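Side-chain contacts in D-glycero-D-manno-heptose 1-phosphate kinase (Bacteroides thetaiotaomicron, PDB 3K85), which is a GHMP-family kinase that probably transfers phosphate from ATP to a sugar: residues 85-90 / 149-154; 142-147 / 159-164. All blocks are in the same frame, centred on the assembly; numbering follows the deposited sequence.

In the fold
After the first strands, the chain reaches helix 79-91, which carries residues 85-90. It passes through strand 99-105 and helix 115-131 before entering helix 137-151. Residues 142-147 of that helix form the first half of contact 2. Contact 1 then closes its long loop when 149-154, at the end of the same helix, meets 85-90. Contact 2 closes a short loop when 159-164, on helix 159-166, packs back on 142-147. The two loops therefore cross. Helix 137-151 joins helix 79-91 in contact 1 and helix 159-166 in contact 2. A salt bridge from R87 NH2 to E146 OE1 (2.7 Å) links the two contacts directly.

Contact 1: residues 85-90 / 149-154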
loop_
_atom_site.group_PDB
_atom_site.type_symbol
_atom_site.label_atom_id
_atom_site.label_comp_id
_atom_site.label_asym_id
_atom_site.label_seq_id
_atom_site.Cartn_x
_atom_site.Cartn_y
_atom_site.Cartn_z
ATOM N N TYR A 85 -7.276 -17.029 -25.914
ATOM C CA TYR A 85 -7.841 -16.643 -27.196
ATOM C C TYR A 85 -9.320 -17.032 -27.315
ATOM O O TYR A 85 -10.137 -16.246 -27.803
ATOM C CB TYR A 85 -7.064 -17.293 -28.336
ATOM C CG TYR A 85 -7.691 -17.035 -29.678
ATOM C CD1 TYR A 85 -7.594 -15.786 -30.278
ATOM C CD2 TYR A 85 -8.446 -18.022 -30.323
ATOM C CE1 TYR A 85 -8.234 -15.513 -31.480
ATOM C CE2 TYR A 85 -9.093 -17.759 -31.529
ATOM C CZ TYR A 85 -8.985 -16.504 -32.098
ATOM O OH TYR A 85 -9.647 -16.205 -33.268
ATOM N N ASN A 86 -9.673 -18.239 -26.878
ATOM C CA ASN A 86 -11.066 -18.680 -26.978
ATOM C C ASN A 86 -11.989 -17.831 -26.099
ATOM O O ASN A 86 -13.018 -17.305 -26.566
ATOM C CB ASN A 86 -11.194 -20.164 -26.600
ATOM C CG ASN A 86 -10.563 -21.093 -27.638
ATOM O OD1 ASN A 86 -10.479 -20.757 -28.820
ATOM N ND2 ASN A 86 -10.133 -22.265 -27.197
ATOM N N ARG A 87 -11.597 -17.699 -24.832
ATOM C CA ARG A 87 -12.340 -16.931 -23.845
ATOM C C ARG A 87 -12.600 -15.506 -24.317
ATOM O O ARG A 87 -13.707 -14.995 -24.148
ATOM C CB ARG A 87 -11.564 -16.896 -22.527
ATOM C CG ARG A 87 -12.403 -16.570 -21.299
ATOM C CD ARG A 87 -13.270 -17.760 -20.895
ATOM N NE ARG A 87 -13.685 -17.668 -19.498
ATOM C CZ ARG A 87 -14.524 -16.749 -19.046
ATOM N NH1 ARG A 87 -15.035 -15.862 -19.892
ATOM N NH2 ARG A 87 -14.825 -16.695 -17.754
ATOM N N ILE A 88 -11.585 -14.865 -24.906
ATOM C CA ILE A 88 -11.724 -13.489 -25.394
ATOM C C ILE A 88 -12.635 -13.433 -26.616
ATOM O O ILE A 88 -13.403 -12.477 -26.790
ATOM C CB ILE A 88 -10.333 -12.832 -25.771
ATOM C CG1 ILE A 88 -9.450 -12.665 -24.526
ATOM C CG2 ILE A 88 -10.551 -11.450 -26.378
ATOM C CD1 ILE A 88 -10.094 -11.837 -23.429
ATOM N N ILE A 89 -12.546 -14.443 -27.476
ATOM C CA ILE A 89 -13.410 -14.465 -28.663
ATOM C C ILE A 89 -14.865 -14.591 -28.221
ATOM O O ILE A 89 -15.740 -13.928 -28.777
ATOM C CB ILE A 89 -13.076 -15.644 -29.621
ATOM C CG1 ILE A 89 -11.672 -15.463 -30.209
ATOM C CG2 ILE A 89 -14.106 -15.700 -30.756
ATOM C CD1 ILE A 89 -11.533 -14.248 -31.109
ATOM N N ARG A 90 -15.111 -15.431 -27.214
ATOM C CA ARG A 90 -16.456 -15.636 -26.693
ATOM C C ARG A 90 -16.999 -14.431 -25.937
ATOM O O ARG A 90 -18.020 -13.855 -26.317
ATOM C CB ARG A 90 -16.499 -16.845 -25.757
ATOM C CG ARG A 90 -16.277 -18.167 -26.440
ATOM C CD ARG A 90 -16.974 -19.255 -25.666
ATOM N NE ARG A 90 -16.436 -19.405 -24.323
ATOM C CZ ARG A 90 -15.263 -19.967 -24.051
ATOM N NH1 ARG A 90 -14.504 -20.434 -25.041
ATOM N NH2 ARG A 90 -14.854 -20.072 -22.792
ATOM N N ARG A 149 -8.510 -22.257 -14.110
ATOM C CA ARG A 149 -9.180 -23.184 -13.212
ATOM C C ARG A 149 -10.419 -23.908 -13.750
ATOM O O ARG A 149 -10.599 -25.091 -13.467
ATOM C CB ARG A 149 -9.515 -22.448 -11.912
ATOM C CG ARG A 149 -8.272 -21.937 -11.174
ATOM C CD ARG A 149 -7.561 -23.077 -10.450
ATOM N NE ARG A 149 -6.106 -23.067 -10.622
ATOM C CZ ARG A 149 -5.295 -22.105 -10.192
ATOM N NH1 ARG A 149 -5.787 -21.052 -9.561
ATOM N NH2 ARG A 149 -3.985 -22.205 -10.376
ATOM N N LYS A 150 -11.265 -23.218 -14.513
ATOM C CA LYS A 150 -12.470 -23.842 -15.060
ATOM C C LYS A 150 -12.243 -24.314 -16.500
ATOM O O LYS A 150 -12.160 -25.515 -16.760
ATOM C CB LYS A 150 -13.662 -22.867 -15.043
ATOM C CG LYS A 150 -13.892 -22.078 -13.742
ATOM C CD LYS A 150 -14.128 -22.944 -12.498
ATOM C CE LYS A 150 -14.441 -22.053 -11.286
ATOM N NZ LYS A 150 -14.544 -22.752 -9.963
ATOM N N ASP A 151 -12.145 -23.362 -17.427
ATOM C CA ASP A 151 -11.937 -23.647 -18.848
ATOM C C ASP A 151 -10.880 -24.697 -19.173
ATOM O O ASP A 151 -11.014 -25.432 -20.153
ATOM C CB ASP A 151 -11.585 -22.361 -19.580
ATOM C CG ASP A 151 -12.764 -21.438 -19.720
ATOM O OD1 ASP A 151 -13.681 -21.523 -18.874
ATOM O OD2 ASP A 151 -12.771 -20.622 -20.670
ATOM N N LEU A 152 -9.831 -24.767 -18.363
ATOM C CA LEU A 152 -8.756 -25.726 -18.595
ATOM C C LEU A 152 -8.670 -26.798 -17.510
ATOM O O LEU A 152 -7.796 -27.665 -17.557
ATOM C CB LEU A 152 -7.418 -24.983 -18.706
ATOM C CG LEU A 152 -7.298 -23.987 -19.861
ATOM C CD1 LEU A 152 -6.036 -23.174 -19.686
ATOM C CD2 LEU A 152 -7.274 -24.720 -21.192
ATOM N N GLY A 153 -9.568 -26.724 -16.531
ATOM C CA GLY A 153 -9.598 -27.708 -15.461
ATOM C C GLY A 153 -8.447 -27.719 -14.469
ATOM O O GLY A 153 -8.533 -28.374 -13.425
ATOM N N LEU A 154 -7.371 -27.003 -14.784
ATOM C CA LEU A 154 -6.202 -26.933 -13.912
ATOM C C LEU A 154 -6.625 -26.535 -12.500
ATOM O O LEU A 154 -7.450 -25.639 -12.327
ATOM C CB LEU A 154 -5.211 -25.912 -14.470
ATOM C CG LEU A 154 -4.832 -26.183 -15.931
ATOM C CD1 LEU A 154 -4.439 -24.889 -16.625
ATOM C CD2 LEU A 154 -3.707 -27.210 -15.981
#
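A salt-bridge network of R87, R90 and D151 joins helix 79-91 to the C-terminal end of helix 137-151, at the protein surface. Both arginines meet the same carboxylate oxygen, OD2 of D151. R90 comes at D151 from the opposite direction, and its NH2 lies 3.0 Å from D151 OD2. The salt bridge includes a weak, bent hydrogen bond, with an N-H...O angle of 132°. A bend at chi3 (-63°) turns the R90 guanidinium back along its own helix, where CA of R87 lies above one face, toward its rim. R87 crosses D151 at about a right angle. Its NE is 3.3 Å from D151 OD2 in the second salt bridge, and the guanidinium and carboxylate planes are 30° apart. R87 is also bound at its far end: NH1 pairs with D91 and NH2 with E146. Three carboxylates, D91 of its own helix and E146 and D151 of helix 137-151, thus grip the R87 side chain and probably offset its charge. The R87 side chain also packs on L143 and I147 of helix 137-151, while I88 faces L124 and L131 of helix 115-131.

Contact 2: residues 142-147 / 159-164; sequences RLAYEI and QDQYAA
Q161 packs closely against A144 and Y145, whereas the buried Y162 only loosely meets R142, whose chain runs out to solvent. On the close side the Q161 chain lies along the backbone of segment 142-147, on helix 137-151. Its CG is 3.8 Å from CB of A144. The same Q161 CG also rests 3.6 Å from the backbone N of Y145. A bend at chi2 (82°) then swings the amide across to the Y145 side chain. There NE2 of Q161 sits 3.5 Å from CA of Y145, and Q161 NE2 is 3.6 Å from the ring atom CD1 of Y145. The amide carbon CD lies at the edge of the Y145 ring, in its plane, but the amide and ring planes are 65° apart. The contact is one of van der Waals packing. An alanine in place of Q161 would probably leave a gap beside A144 and take away the support along one edge of the Y145 ring. This is a roughly antiparallel helix pair in the N-terminal family region of a GHMP kinase. The axes of the two short segments approach to 8.8 Å, with 142° between their N-to-C directions. Helix 115-131 adjoins both partners, with L143 on L124 and Q161 on S117. On the looser side, the hydroxyl OH of Y162 reaches only to 4.0 Å from CB of R142. The Y162 side chain also packs on Y138 and S141, earlier in the same helix as R142. Beyond CB the R142 chain is extended, and its NE makes a long salt bridge of 4.0 Å to OE2 of E146.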
loop_
_atom_site.group_PDB
_atom_site.type_symbol
_atom_site.label_atom_id
_atom_site.label_comp_id
_atom_site.label_asym_id
_atom_site.label_seq_id
_atom_site.Cartn_x
_atom_site.Cartn_y
_atom_site.Cartn_z
ATOM N N ARG A 142 -9.533 -12.219 -12.054
ATOM C CA ARG A 142 -10.693 -13.101 -12.015
ATOM C C ARG A 142 -10.857 -13.863 -13.336
ATOM O O ARG A 142 -11.101 -15.072 -13.344
ATOM C CB ARG A 142 -11.927 -12.247 -11.682
ATOM C CG ARG A 142 -13.284 -12.754 -12.140
ATOM C CD ARG A 142 -14.253 -11.563 -12.132
ATOM N NE ARG A 142 -15.575 -11.850 -12.687
ATOM C CZ ARG A 142 -16.532 -10.933 -12.834
ATOM N NH1 ARG A 142 -16.306 -9.673 -12.468
ATOM N NH2 ARG A 142 -17.716 -11.270 -13.338
ATOM N N LEU A 143 -10.713 -13.165 -14.455
ATOM C CA LEU A 143 -10.840 -13.826 -15.743
ATOM C C LEU A 143 -9.740 -14.871 -15.922
ATOM O O LEU A 143 -9.965 -15.920 -16.526
ATOM C CB LEU A 143 -10.767 -12.815 -16.883
ATOM C CG LEU A 143 -10.838 -13.436 -18.279
ATOM C CD1 LEU A 143 -12.085 -14.323 -18.412
ATOM C CD2 LEU A 143 -10.865 -12.330 -19.306
ATOM N N ALA A 144 -8.557 -14.578 -15.389
ATOM C CA ALA A 144 -7.423 -15.483 -15.496
ATOM C C ALA A 144 -7.666 -16.738 -14.672
ATOM O O ALA A 144 -7.342 -17.846 -15.102
ATOM C CB ALA A 144 -6.139 -14.785 -15.033
ATOM N N TYR A 145 -8.229 -16.556 -13.482
ATOM C CA TYR A 145 -8.524 -17.673 -12.597
ATOM C C TYR A 145 -9.574 -18.551 -13.257
ATOM O O TYR A 145 -9.519 -19.777 -13.163
ATOM C CB TYR A 145 -9.071 -17.171 -11.265
ATOM C CG TYR A 145 -9.424 -18.269 -10.288
ATOM C CD1 TYR A 145 -8.437 -18.903 -9.535
ATOM C CD2 TYR A 145 -10.751 -18.662 -10.101
ATOM C CE1 TYR A 145 -8.760 -19.901 -8.607
ATOM C CE2 TYR A 145 -11.092 -19.661 -9.181
ATOM C CZ TYR A 145 -10.093 -20.275 -8.434
ATOM O OH TYR A 145 -10.423 -21.246 -7.504
ATOM N N GLU A 146 -10.531 -17.919 -13.925
ATOM C CA GLU A 146 -11.588 -18.669 -14.577
ATOM C C GLU A 146 -11.129 -19.446 -15.805
ATOM O O GLU A 146 -11.577 -20.576 -16.019
ATOM C CB GLU A 146 -12.755 -17.743 -14.924
ATOM C CG GLU A 146 -13.724 -17.595 -13.759
ATOM C CD GLU A 146 -14.859 -16.642 -14.047
ATOM O OE1 GLU A 146 -15.474 -16.758 -15.130
ATOM O OE2 GLU A 146 -15.144 -15.784 -13.182
ATOM N N ILE A 147 -10.233 -18.865 -16.600
ATOM C CA ILE A 147 -9.739 -19.556 -17.784
ATOM C C ILE A 147 -8.912 -20.761 -17.374
ATOM O O ILE A 147 -9.095 -21.864 -17.883
ATOM C CB ILE A 147 -8.838 -18.660 -18.640
ATOM C CG1 ILE A 147 -9.652 -17.553 -19.292
ATOM C CG2 ILE A 147 -8.148 -19.493 -19.712
ATOM C CD1 ILE A 147 -8.778 -16.507 -19.972
ATOM N N GLN A 159 -4.044 -16.787 -5.217
ATOM C CA GLN A 159 -3.022 -15.771 -5.041
ATOM C C GLN A 159 -2.196 -15.448 -6.294
ATOM O O GLN A 159 -1.919 -14.273 -6.564
ATOM C CB GLN A 159 -2.103 -16.132 -3.867
ATOM C CG GLN A 159 -1.160 -17.293 -4.101
ATOM C CD GLN A 159 -0.059 -17.326 -3.071
ATOM O OE1 GLN A 159 0.588 -16.309 -2.816
ATOM N NE2 GLN A 159 0.168 -18.490 -2.471
ATOM N N ASP A 160 -1.840 -16.479 -7.062
ATOM C CA ASP A 160 -1.044 -16.326 -8.281
ATOM C C ASP A 160 -1.623 -15.394 -9.331
ATOM O O ASP A 160 -0.918 -14.538 -9.859
ATOM C CB ASP A 160 -0.796 -17.689 -8.939
ATOM C CG ASP A 160 -0.005 -18.625 -8.057
ATOM O OD1 ASP A 160 0.351 -18.228 -6.919
ATOM O OD2 ASP A 160 0.257 -19.763 -8.504
ATOM N N GLN A 161 -2.894 -15.559 -9.660
ATOM C CA GLN A 161 -3.479 -14.688 -10.672
ATOM C C GLN A 161 -3.446 -13.217 -10.250
ATOM O O GLN A 161 -3.095 -12.334 -11.038
ATOM C CB GLN A 161 -4.930 -15.091 -10.976
ATOM C CG GLN A 161 -5.084 -16.385 -11.775
ATOM C CD GLN A 161 -4.996 -17.638 -10.917
ATOM O OE1 GLN A 161 -4.597 -17.596 -9.756
ATOM N NE2 GLN A 161 -5.374 -18.770 -11.502
ATOM N N TYR A 162 -3.801 -12.961 -8.997
ATOM C CA TYR A 162 -3.847 -11.595 -8.493
ATOM C C TYR A 162 -2.473 -10.954 -8.354
ATOM O O TYR A 162 -2.308 -9.761 -8.639
ATOM C CB TYR A 162 -4.596 -11.563 -7.155
ATOM C CG TYR A 162 -6.092 -11.729 -7.306
ATOM C CD1 TYR A 162 -6.918 -10.618 -7.465
ATOM C CD2 TYR A 162 -6.672 -12.996 -7.374
ATOM C CE1 TYR A 162 -8.286 -10.760 -7.695
ATOM C CE2 TYR A 162 -8.049 -13.149 -7.610
ATOM C CZ TYR A 162 -8.843 -12.027 -7.774
ATOM O OH TYR A 162 -10.186 -12.158 -8.074
ATOM N N ALA A 163 -1.484 -11.734 -7.918
ATOM C CA ALA A 163 -0.140 -11.197 -7.765
ATOM C C ALA A 163 0.365 -10.725 -9.132
ATOM O O ALA A 163 0.850 -9.601 -9.282
ATOM C CB ALA A 163 0.788 -12.253 -7.190
ATOM N N ALA A 164 0.208 -11.568 -10.143
ATOM C CA ALA A 164 0.677 -11.225 -11.475
ATOM C C ALA A 164 0.071 -9.943 -12.032
ATOM O O ALA A 164 0.785 -9.111 -12.598
ATOM C CB ALA A 164 0.412 -12.384 -12.434
#